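Local coordinates for protein esterase (Alcaligenes sp., PDB 1QLW) that probably hydrolyses carboxylic esters, as expected of a bacterial esterase of the alpha/beta hydrolase family, and occurs here as a dimer, at residues 25-30 against 42-48; 62-68 against 197-203; 143-147 against 296-300. The contacts are given in a common frame with arbitrary orientation. Residue numbers count along the deposited sequence, not the author numbering.

Contact 1 (25-30 against 42-48); sequences GRDVTS and HGTVTVD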
loop_
_atom_site.group_PDB
_atom_site.type_symbol
_atom_site.label_atom_id
_atom_site.label_comp_id
_atom_site.label_asym_id
_atom_site.label_seq_id
_atom_site.Cartn_x
_atom_site.Cartn_y
_atom_site.Cartn_z
ATOM N N GLY A 25 -7.283 -14.846 2.229
ATOM C CA GLY A 25 -6.110 -15.481 1.625
ATOM C C GLY A 25 -6.299 -16.997 1.553
ATOM O O GLY A 25 -7.109 -17.609 2.240
ATOM N N ARG A 26 -5.532 -17.573 0.634
ATOM C CA ARG A 26 -5.457 -19.013 0.433
ATOM C C ARG A 26 -3.983 -19.368 0.263
ATOM O O ARG A 26 -3.196 -18.569 -0.253
ATOM C CB ARG A 26 -6.264 -19.428 -0.805
ATOM C CG ARG A 26 -5.799 -18.955 -2.156
ATOM C CD ARG A 26 -6.755 -19.320 -3.305
ATOM N NE ARG A 26 -6.260 -18.750 -4.560
ATOM C CZ ARG A 26 -5.515 -19.335 -5.474
ATOM N NH1 ARG A 26 -5.206 -20.617 -5.307
ATOM N NH2 ARG A 26 -5.040 -18.664 -6.513
ATOM N N ASP A 27 -3.613 -20.574 0.701
ATOM C CA ASP A 27 -2.240 -21.035 0.558
ATOM C C ASP A 27 -2.094 -21.805 -0.747
ATOM O O ASP A 27 -2.940 -22.623 -1.124
ATOM C CB ASP A 27 -1.813 -21.845 1.791
ATOM C CG ASP A 27 -1.509 -20.906 2.967
ATOM O OD1 ASP A 27 -1.662 -19.671 2.834
ATOM O OD2 ASP A 27 -1.122 -21.411 4.041
ATOM N N VAL A 28 -1.034 -21.514 -1.474
ATOM C CA VAL A 28 -0.701 -22.091 -2.760
ATOM C C VAL A 28 0.687 -22.722 -2.659
ATOM O O VAL A 28 1.629 -22.058 -2.229
ATOM C CB VAL A 28 -0.662 -21.004 -3.871
ATOM C CG1 VAL A 28 -0.072 -21.523 -5.177
ATOM C CG2 VAL A 28 -2.059 -20.455 -4.140
ATOM N N THR A 29 0.803 -23.970 -3.091
ATOM C CA THR A 29 2.111 -24.612 -3.176
ATOM C C THR A 29 2.631 -24.407 -4.592
ATOM O O THR A 29 1.949 -24.781 -5.559
ATOM C CB THR A 29 2.021 -26.121 -2.877
ATOM O OG1 THR A 29 1.463 -26.276 -1.570
ATOM C CG2 THR A 29 3.373 -26.805 -2.955
ATOM N N SER A 30 3.785 -23.805 -4.722
ATOM C CA SER A 30 4.345 -23.466 -6.016
ATOM C C SER A 30 5.706 -24.112 -6.201
ATOM O O SER A 30 6.429 -24.375 -5.238
ATOM C CB SER A 30 4.558 -21.945 -6.059
ATOM O OG SER A 30 5.196 -21.586 -7.271
ATOM N N HIS A 42 10.572 -23.974 -4.585
ATOM C CA HIS A 42 9.423 -24.750 -4.126
ATOM C C HIS A 42 9.018 -24.209 -2.757
ATOM O O HIS A 42 9.881 -24.163 -1.867
ATOM C CB HIS A 42 9.766 -26.257 -3.992
ATOM C CG HIS A 42 8.692 -27.012 -3.264
ATOM N ND1 HIS A 42 7.571 -27.535 -3.865
ATOM C CD2 HIS A 42 8.573 -27.292 -1.938
ATOM C CE1 HIS A 42 6.806 -28.120 -2.954
ATOM N NE2 HIS A 42 7.401 -27.983 -1.781
ATOM N N GLY A 43 7.761 -23.863 -2.549
ATOM C CA GLY A 43 7.330 -23.382 -1.255
ATOM C C GLY A 43 5.857 -23.016 -1.301
ATOM O O GLY A 43 5.214 -23.151 -2.337
ATOM N N THR A 44 5.363 -22.586 -0.164
ATOM C CA THR A 44 3.964 -22.225 -0.015
ATOM C C THR A 44 3.847 -20.726 0.199
ATOM O O THR A 44 4.540 -20.159 1.047
ATOM C CB THR A 44 3.393 -22.928 1.229
ATOM O OG1 THR A 44 3.689 -24.318 1.168
ATOM C CG2 THR A 44 1.890 -22.743 1.335
ATOM N N VAL A 45 2.953 -20.090 -0.550
ATOM C CA VAL A 45 2.692 -18.663 -0.393
ATOM C C VAL A 45 1.208 -18.462 -0.095
ATOM O O VAL A 45 0.370 -19.238 -0.536
ATOM C CB VAL A 45 3.137 -17.789 -1.581
ATOM C CG1 VAL A 45 4.664 -17.766 -1.674
ATOM C CG2 VAL A 45 2.497 -18.267 -2.880
ATOM N N THR A 46 0.905 -17.331 0.535
ATOM C CA THR A 46 -0.490 -16.911 0.741
ATOM C C THR A 46 -0.820 -15.858 -0.299
ATOM O O THR A 46 -0.091 -14.866 -0.438
ATOM C CB THR A 46 -0.657 -16.335 2.151
ATOM O OG1 THR A 46 -0.219 -17.313 3.107
ATOM C CG2 THR A 46 -2.105 -15.967 2.430
ATOM N N VAL A 47 -1.937 -16.047 -0.997
ATOM C CA VAL A 47 -2.389 -15.109 -2.028
ATOM C C VAL A 47 -3.886 -14.851 -1.853
ATOM O O VAL A 47 -4.571 -15.580 -1.138
ATOM C CB VAL A 47 -2.088 -15.567 -3.458
ATOM C CG1 VAL A 47 -0.598 -15.756 -3.699
ATOM C CG2 VAL A 47 -2.845 -16.848 -3.727
ATOM N N ASP A 48 -4.373 -13.770 -2.435
ATOM C CA ASP A 48 -5.768 -13.331 -2.426
ATOM C C ASP A 48 -6.210 -12.599 -1.159
ATOM O O ASP A 48 -7.324 -12.067 -1.142
ATOM C CB ASP A 48 -6.751 -14.448 -2.746
ATOM C CG ASP A 48 -6.681 -14.991 -4.161
ATOM O OD1 ASP A 48 -6.105 -14.347 -5.050
ATOM O OD2 ASP A 48 -7.206 -16.110 -4.337
HETATM O O HOH W 1 -6.540 -15.773 -7.400
HETATM O O HOH W 2 1.935 -26.324 1.631
#
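Arg26, Val47 and Val28 give up most surface in this contact between two antiparallel strands, whose short axes approach to 4.5 Å at 146°. Arg26 and Val47 form a hydrogen-bonded pair: Arg26 N to Val47 O is 2.8 Å, and Val47 N to Arg26 O is 2.9 Å. The extended arginine side chain rises from the sheet on the face of Val28 and Val47. One face of its guanidinium lies over Val47 CG2, while the edge of the group meets Asp48 in a salt bridge, NE of Arg26 lying 2.8 Å from OD2 of Asp48. Val28 continues the same face, with its CG2 3.7 Å from CG2 of Val47. Its backbone pairs with Val45 (Val28 N to Val45 O 2.8 Å, Val45 N to Val28 O 2.9 Å), and Ser30 with Gly43 closes the ladder.

The face bearing Asp27, Thr29, Thr44 and Thr46 is polar. Thr46 OG1 donates to OD1 of Asp27 at 2.8 Å, and a water links the hydroxyls of Thr29 and Thr44. This face meets the second subunit: Thr44 OG1 is hydrogen-bonded to Glu139 of that subunit, and Thr46 OG1 to its His138. On the valine face, Val28 and Val47 pack on Asp113 of the same chain, while Val45 also reaches Gly137 of the second subunit.

At the open end, Gly25 has a phi of 109°; a side chain there would collide with Thr46 CG2. Sequential strands, antiparallel pairing and an eleven-residue connection without helix or strand define a long-looped beta-hairpin, here contributing to the dimer interface.

Contact 2 (62-68 against 197-203); sequences RYPITLI and LDGTVLL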
loop_
_atom_site.group_PDB
_atom_site.type_symbol
_atom_site.label_atom_id
_atom_site.label_comp_id
_atom_site.label_asym_id
_atom_site.label_seq_id
_atom_site.Cartn_x
_atom_site.Cartn_y
_atom_site.Cartn_z
ATOM N N ARG A 62 -21.564 4.574 14.957
ATOM C CA ARG A 62 -21.800 3.139 15.077
ATOM C C ARG A 62 -21.259 2.321 13.917
ATOM O O ARG A 62 -20.746 1.208 14.146
ATOM C CB ARG A 62 -23.300 2.877 15.235
ATOM C CG ARG A 62 -23.740 1.435 15.182
ATOM C CD ARG A 62 -23.159 0.534 16.245
ATOM N NE ARG A 62 -23.521 -0.875 16.104
ATOM C CZ ARG A 62 -22.870 -1.747 15.343
ATOM N NH1 ARG A 62 -21.805 -1.355 14.652
ATOM N NH2 ARG A 62 -23.258 -3.005 15.269
ATOM N N TYR A 63 -21.405 2.810 12.685
ATOM C CA TYR A 63 -21.009 2.041 11.524
ATOM C C TYR A 63 -19.798 2.634 10.834
ATOM O O TYR A 63 -19.841 3.771 10.368
ATOM C CB TYR A 63 -22.177 1.970 10.523
ATOM C CG TYR A 63 -23.424 1.351 11.123
ATOM C CD1 TYR A 63 -23.442 0.023 11.539
ATOM C CD2 TYR A 63 -24.525 2.135 11.400
ATOM C CE1 TYR A 63 -24.576 -0.538 12.117
ATOM C CE2 TYR A 63 -25.674 1.601 11.967
ATOM C CZ TYR A 63 -25.672 0.266 12.306
ATOM O OH TYR A 63 -26.805 -0.254 12.891
ATOM N N PRO A 64 -18.692 1.905 10.784
ATOM C CA PRO A 64 -17.541 2.357 10.013
ATOM C C PRO A 64 -17.841 2.393 8.523
ATOM O O PRO A 64 -18.704 1.657 8.048
ATOM C CB PRO A 64 -16.487 1.273 10.263
ATOM C CG PRO A 64 -16.869 0.696 11.591
ATOM C CD PRO A 64 -18.389 0.647 11.487
ATOM N N ILE A 65 -17.078 3.172 7.780
ATOM C CA ILE A 65 -17.124 3.195 6.332
ATOM C C ILE A 65 -15.899 2.449 5.806
ATOM O O ILE A 65 -14.772 2.740 6.201
ATOM C CB ILE A 65 -17.188 4.625 5.779
ATOM C CG1 ILE A 65 -18.417 5.372 6.320
ATOM C CG2 ILE A 65 -17.173 4.608 4.254
ATOM C CD1 ILE A 65 -18.450 6.857 6.036
ATOM N N THR A 66 -16.153 1.482 4.930
ATOM C CA THR A 66 -15.095 0.751 4.237
ATOM C C THR A 66 -14.977 1.335 2.833
ATOM O O THR A 66 -15.961 1.331 2.079
ATOM C CB THR A 66 -15.421 -0.746 4.210
ATOM O OG1 THR A 66 -15.461 -1.264 5.545
ATOM C CG2 THR A 66 -14.380 -1.523 3.430
ATOM N N LEU A 67 -13.805 1.834 2.482
ATOM C CA LEU A 67 -13.528 2.496 1.210
ATOM C C LEU A 67 -12.784 1.559 0.275
ATOM O O LEU A 67 -11.733 1.032 0.648
ATOM C CB LEU A 67 -12.724 3.784 1.415
ATOM C CG LEU A 67 -13.378 4.873 2.263
ATOM C CD1 LEU A 67 -12.378 6.006 2.526
ATOM C CD2 LEU A 67 -14.605 5.430 1.569
ATOM N N ILE A 68 -13.340 1.357 -0.917
ATOM C CA ILE A 68 -12.929 0.315 -1.843
ATOM C C ILE A 68 -12.598 0.918 -3.203
ATOM O O ILE A 68 -13.509 1.313 -3.955
ATOM C CB ILE A 68 -14.059 -0.729 -1.974
ATOM C CG1 ILE A 68 -14.580 -1.231 -0.614
ATOM C CG2 ILE A 68 -13.624 -1.888 -2.860
ATOM C CD1 ILE A 68 -16.006 -1.731 -0.685
ATOM N N LEU A 197 -16.639 -6.625 11.581
ATOM C CA LEU A 197 -17.010 -5.319 12.113
ATOM C C LEU A 197 -18.424 -5.299 12.679
ATOM O O LEU A 197 -18.730 -4.420 13.483
ATOM C CB LEU A 197 -16.884 -4.253 11.020
ATOM C CG LEU A 197 -15.466 -4.037 10.480
ATOM C CD1 LEU A 197 -15.463 -2.949 9.428
ATOM C CD2 LEU A 197 -14.472 -3.739 11.597
ATOM N N ASP A 198 -19.278 -6.213 12.242
ATOM C CA ASP A 198 -20.662 -6.269 12.664
ATOM C C ASP A 198 -21.389 -4.996 12.258
ATOM O O ASP A 198 -22.144 -4.411 13.026
ATOM C CB ASP A 198 -20.799 -6.573 14.153
ATOM C CG ASP A 198 -22.216 -6.970 14.543
ATOM O OD1 ASP A 198 -22.903 -7.599 13.712
ATOM O OD2 ASP A 198 -22.618 -6.613 15.666
ATOM N N GLY A 199 -21.226 -4.607 10.987
ATOM C CA GLY A 199 -21.971 -3.488 10.443
ATOM C C GLY A 199 -21.068 -2.410 9.888
ATOM O O GLY A 199 -20.447 -1.657 10.641
ATOM N N THR A 200 -20.990 -2.319 8.573
ATOM C CA THR A 200 -20.200 -1.298 7.911
ATOM C C THR A 200 -20.938 -0.821 6.672
ATOM O O THR A 200 -21.725 -1.552 6.056
ATOM C CB THR A 200 -18.795 -1.840 7.522
ATOM O OG1 THR A 200 -17.995 -0.814 6.924
ATOM C CG2 THR A 200 -18.850 -3.016 6.561
ATOM N N VAL A 201 -20.674 0.415 6.311
ATOM C CA VAL A 201 -21.145 0.990 5.069
ATOM C C VAL A 201 -20.043 0.705 4.039
ATOM O O VAL A 201 -18.908 1.155 4.230
ATOM C CB VAL A 201 -21.359 2.496 5.167
ATOM C CG1 VAL A 201 -21.714 3.113 3.825
ATOM C CG2 VAL A 201 -22.416 2.805 6.226
ATOM N N LEU A 202 -20.349 0.005 2.958
ATOM C CA LEU A 202 -19.385 -0.279 1.903
ATOM C C LEU A 202 -19.461 0.816 0.853
ATOM O O LEU A 202 -20.544 1.026 0.298
ATOM C CB LEU A 202 -19.654 -1.643 1.265
ATOM C CG LEU A 202 -19.581 -2.858 2.194
ATOM C CD1 LEU A 202 -19.925 -4.135 1.439
ATOM C CD2 LEU A 202 -18.241 -3.003 2.885
ATOM N N LEU A 203 -18.343 1.463 0.564
ATOM C CA LEU A 203 -18.274 2.537 -0.424
ATOM C C LEU A 203 -17.250 2.136 -1.480
ATOM O O LEU A 203 -16.073 1.962 -1.196
ATOM C CB LEU A 203 -17.926 3.850 0.251
ATOM C CG LEU A 203 -18.062 5.094 -0.630
ATOM C CD1 LEU A 203 -18.285 6.327 0.226
ATOM C CD2 LEU A 203 -16.867 5.246 -1.536
HETATM O O HOH W 3 -19.655 -2.060 13.215
#
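Two neighbouring parallel strands, 65-68 and 200-203, meet here in the buried central sheet, where strand 65-68 lies between strands 99-103 and 200-205. The short axes are 4.7 Å apart at closest approach, and their directions differ by 20°. Pairing follows the parallel pattern, in which one residue bonds to two across: Thr66 N to Val201 O is 2.9 Å and Leu203 N to Thr66 O 2.8 Å, with Val201 N to Pro64 O (2.9 Å) and Ile68 N to Leu203 O (2.8 Å) extending the ladder.

One sheet face is wholly aliphatic. Ile65 CG2 lies 4.1 Å from Leu203 CB, and CD2 of Leu67 is 3.8 Å from CD2 of Leu203, the residue most covered by the contact. Thr66 and Leu202 occupy the other face, where Thr66 packs against helix 185-197. Its OG1 donates to Thr200 OG1 (2.9 Å), which donates in turn to Pro64 O (2.8 Å), so both hydroxyls are satisfied inside the core.

Before the strands, Arg62 NH2 donates to Asp198 O at 2.9 Å, and a water joins Arg62 NH1 to the carbonyls of Leu197 and Gly199. Positive phi at Asp198 and Gly199 turns the chain from helix into strand. The strand order 99-103, 65-68, 200-205, 223-229 is that of the alpha/beta hydrolase fold, in which the strand corresponding to 200-205 normally leads into the nucleophile elbow.

Contact 3 (143-147 against 296-300); sequences AIFRF and NSHMM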
loop_
_atom_site.group_PDB
_atom_site.type_symbol
_atom_site.label_atom_id
_atom_site.label_comp_id
_atom_site.label_asym_id
_atom_site.label_seq_id
_atom_site.Cartn_x
_atom_site.Cartn_y
_atom_site.Cartn_z
ATOM N N ALA A 143 -9.516 10.195 -20.764
ATOM C CA ALA A 143 -10.848 10.012 -21.333
ATOM C C ALA A 143 -11.709 9.130 -20.448
ATOM O O ALA A 143 -12.908 9.414 -20.272
ATOM C CB ALA A 143 -10.746 9.497 -22.758
ATOM N N ILE A 144 -11.174 8.051 -19.877
ATOM C CA ILE A 144 -11.950 7.217 -18.957
ATOM C C ILE A 144 -12.470 8.029 -17.779
ATOM O O ILE A 144 -13.607 7.873 -17.328
ATOM C CB ILE A 144 -11.104 6.035 -18.442
ATOM C CG1 ILE A 144 -10.783 5.107 -19.614
ATOM C CG2 ILE A 144 -11.810 5.289 -17.316
ATOM C CD1 ILE A 144 -9.688 4.090 -19.377
ATOM N N PHE A 145 -11.637 8.955 -17.297
ATOM C CA PHE A 145 -11.977 9.761 -16.144
ATOM C C PHE A 145 -12.778 11.006 -16.497
ATOM O O PHE A 145 -13.242 11.708 -15.597
ATOM C CB PHE A 145 -10.722 10.148 -15.373
ATOM C CG PHE A 145 -9.941 9.004 -14.777
ATOM C CD1 PHE A 145 -10.489 7.740 -14.577
ATOM C CD2 PHE A 145 -8.634 9.199 -14.382
ATOM C CE1 PHE A 145 -9.769 6.712 -14.009
ATOM C CE2 PHE A 145 -7.895 8.177 -13.811
ATOM C CZ PHE A 145 -8.456 6.942 -13.624
ATOM N N ARG A 146 -12.948 11.277 -17.791
ATOM C CA ARG A 146 -13.738 12.377 -18.301
ATOM C C ARG A 146 -13.148 13.721 -17.886
ATOM O O ARG A 146 -13.888 14.679 -17.602
ATOM C CB ARG A 146 -15.218 12.270 -17.909
ATOM C CG ARG A 146 -15.847 10.938 -18.254
ATOM C CD ARG A 146 -17.376 10.968 -18.183
ATOM N NE ARG A 146 -17.856 11.567 -16.948
ATOM C CZ ARG A 146 -17.854 10.970 -15.762
ATOM N NH1 ARG A 146 -17.505 9.681 -15.659
ATOM N NH2 ARG A 146 -18.198 11.653 -14.676
ATOM N N PHE A 147 -11.829 13.851 -17.998
ATOM C CA PHE A 147 -11.217 15.142 -17.749
ATOM C C PHE A 147 -11.409 16.112 -18.918
ATOM O O PHE A 147 -11.330 17.313 -18.735
ATOM C CB PHE A 147 -9.726 14.974 -17.479
ATOM C CG PHE A 147 -9.378 14.235 -16.209
ATOM C CD1 PHE A 147 -10.284 14.047 -15.181
ATOM C CD2 PHE A 147 -8.099 13.728 -16.079
ATOM C CE1 PHE A 147 -9.911 13.368 -14.033
ATOM C CE2 PHE A 147 -7.716 13.063 -14.929
ATOM C CZ PHE A 147 -8.617 12.884 -13.899
ATOM N N ASN A 296 -17.984 17.548 -12.135
ATOM C CA ASN A 296 -17.261 16.461 -11.486
ATOM C C ASN A 296 -16.814 15.408 -12.488
ATOM O O ASN A 296 -17.537 15.019 -13.387
ATOM C CB ASN A 296 -18.069 15.823 -10.360
ATOM C CG ASN A 296 -18.045 16.680 -9.116
ATOM O OD1 ASN A 296 -18.996 17.416 -8.839
ATOM N ND2 ASN A 296 -16.930 16.581 -8.383
ATOM N N SER A 297 -15.580 14.954 -12.232
ATOM C CA SER A 297 -14.978 13.906 -13.031
ATOM C C SER A 297 -15.313 12.546 -12.429
ATOM O O SER A 297 -15.957 12.424 -11.378
ATOM C CB SER A 297 -13.463 14.081 -13.065
ATOM O OG SER A 297 -12.848 13.703 -11.836
ATOM N N HIS A 298 -14.774 11.497 -13.058
ATOM C CA HIS A 298 -14.900 10.169 -12.457
ATOM C C HIS A 298 -14.163 10.064 -11.122
ATOM O O HIS A 298 -14.529 9.264 -10.268
ATOM C CB HIS A 298 -14.311 9.155 -13.435
ATOM C CG HIS A 298 -14.387 7.741 -12.994
ATOM N ND1 HIS A 298 -15.582 7.102 -12.717
ATOM C CD2 HIS A 298 -13.421 6.816 -12.789
ATOM C CE1 HIS A 298 -15.321 5.857 -12.347
ATOM N NE2 HIS A 298 -14.012 5.643 -12.427
ATOM N N MET A 299 -13.110 10.859 -10.961
ATOM C CA MET A 299 -12.310 10.886 -9.749
ATOM C C MET A 299 -12.856 11.923 -8.776
ATOM O O MET A 299 -12.113 12.731 -8.200
ATOM C CB MET A 299 -10.846 11.153 -10.096
ATOM C CG MET A 299 -10.216 10.112 -10.991
ATOM S SD MET A 299 -10.178 8.450 -10.341
ATOM C CE MET A 299 -9.192 8.661 -8.866
ATOM N N MET A 300 -14.167 11.864 -8.521
ATOM C CA MET A 300 -14.826 12.954 -7.791
ATOM C C MET A 300 -14.360 13.068 -6.342
ATOM O O MET A 300 -14.467 14.142 -5.747
ATOM C CB MET A 300 -16.337 12.837 -7.891
ATOM C CG MET A 300 -16.886 11.617 -7.172
ATOM S SD MET A 300 -18.696 11.517 -7.319
ATOM C CE MET A 300 -18.825 11.119 -9.072
HETATM O O HOH W 4 -16.421 15.440 -16.126
#
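The Met299 rotamer shapes this buried contact. With all three chi angles near -60° (m), Met299 folds back over the ring of Phe145: SD sits 4.0 Å from the ring centroid and 10° off the normal, a Met-aromatic contact, while CG makes a CH-pi contact at 4.0 Å. Arg146, ending the helix in a Schellman motif with a phi of 64°, points CB toward 296-300; the m turn at chi3 (-49°) bends the chain so that a guanidinium face lies over His298 N. The arginine charge is met by Glu230. Ser297, in the p rotamer, accepts from Met299 N at 3.0 Å through OG, an ST turn, and OG also bonds to Asp303.

The one direct hydrogen bond runs from His298 N to Phe145 O, 3.0 Å at 175°. His298 is t at chi1, its CD2 3.6 Å from Phe145 CD1. A sulfate about 5 Å from its side chain may mark a pocket. In an alpha/beta hydrolase, the His298 ND1 bond to Glu230 is consistent with a triad's histidine-acid pair.

How the contacts relate
Contacts 1 and 2 belong to one mixed sheet, with centres 29 Å apart: strand 43-57 leaves the hairpin, and strand 65-68 follows it in sequence. Contact 3 lies in loops and a helix end, its centre 25 Å from that of contact 2 and 37 Å from that of contact 1; no two contacts touch. Along the chain contact 1 closes first, whereas contacts 2 and 3 alternate (62-68, 143-147, 197-203, 296-300), so distant sequence is interleaved around the core. The dimer adds another tie: contact 1 meets His138 and Glu139 of the second subunit, on the helix 138-144 that runs into that subunit's own contact 3, and Ile144 packs on Tyr39 of that subunit, within the hairpin connection.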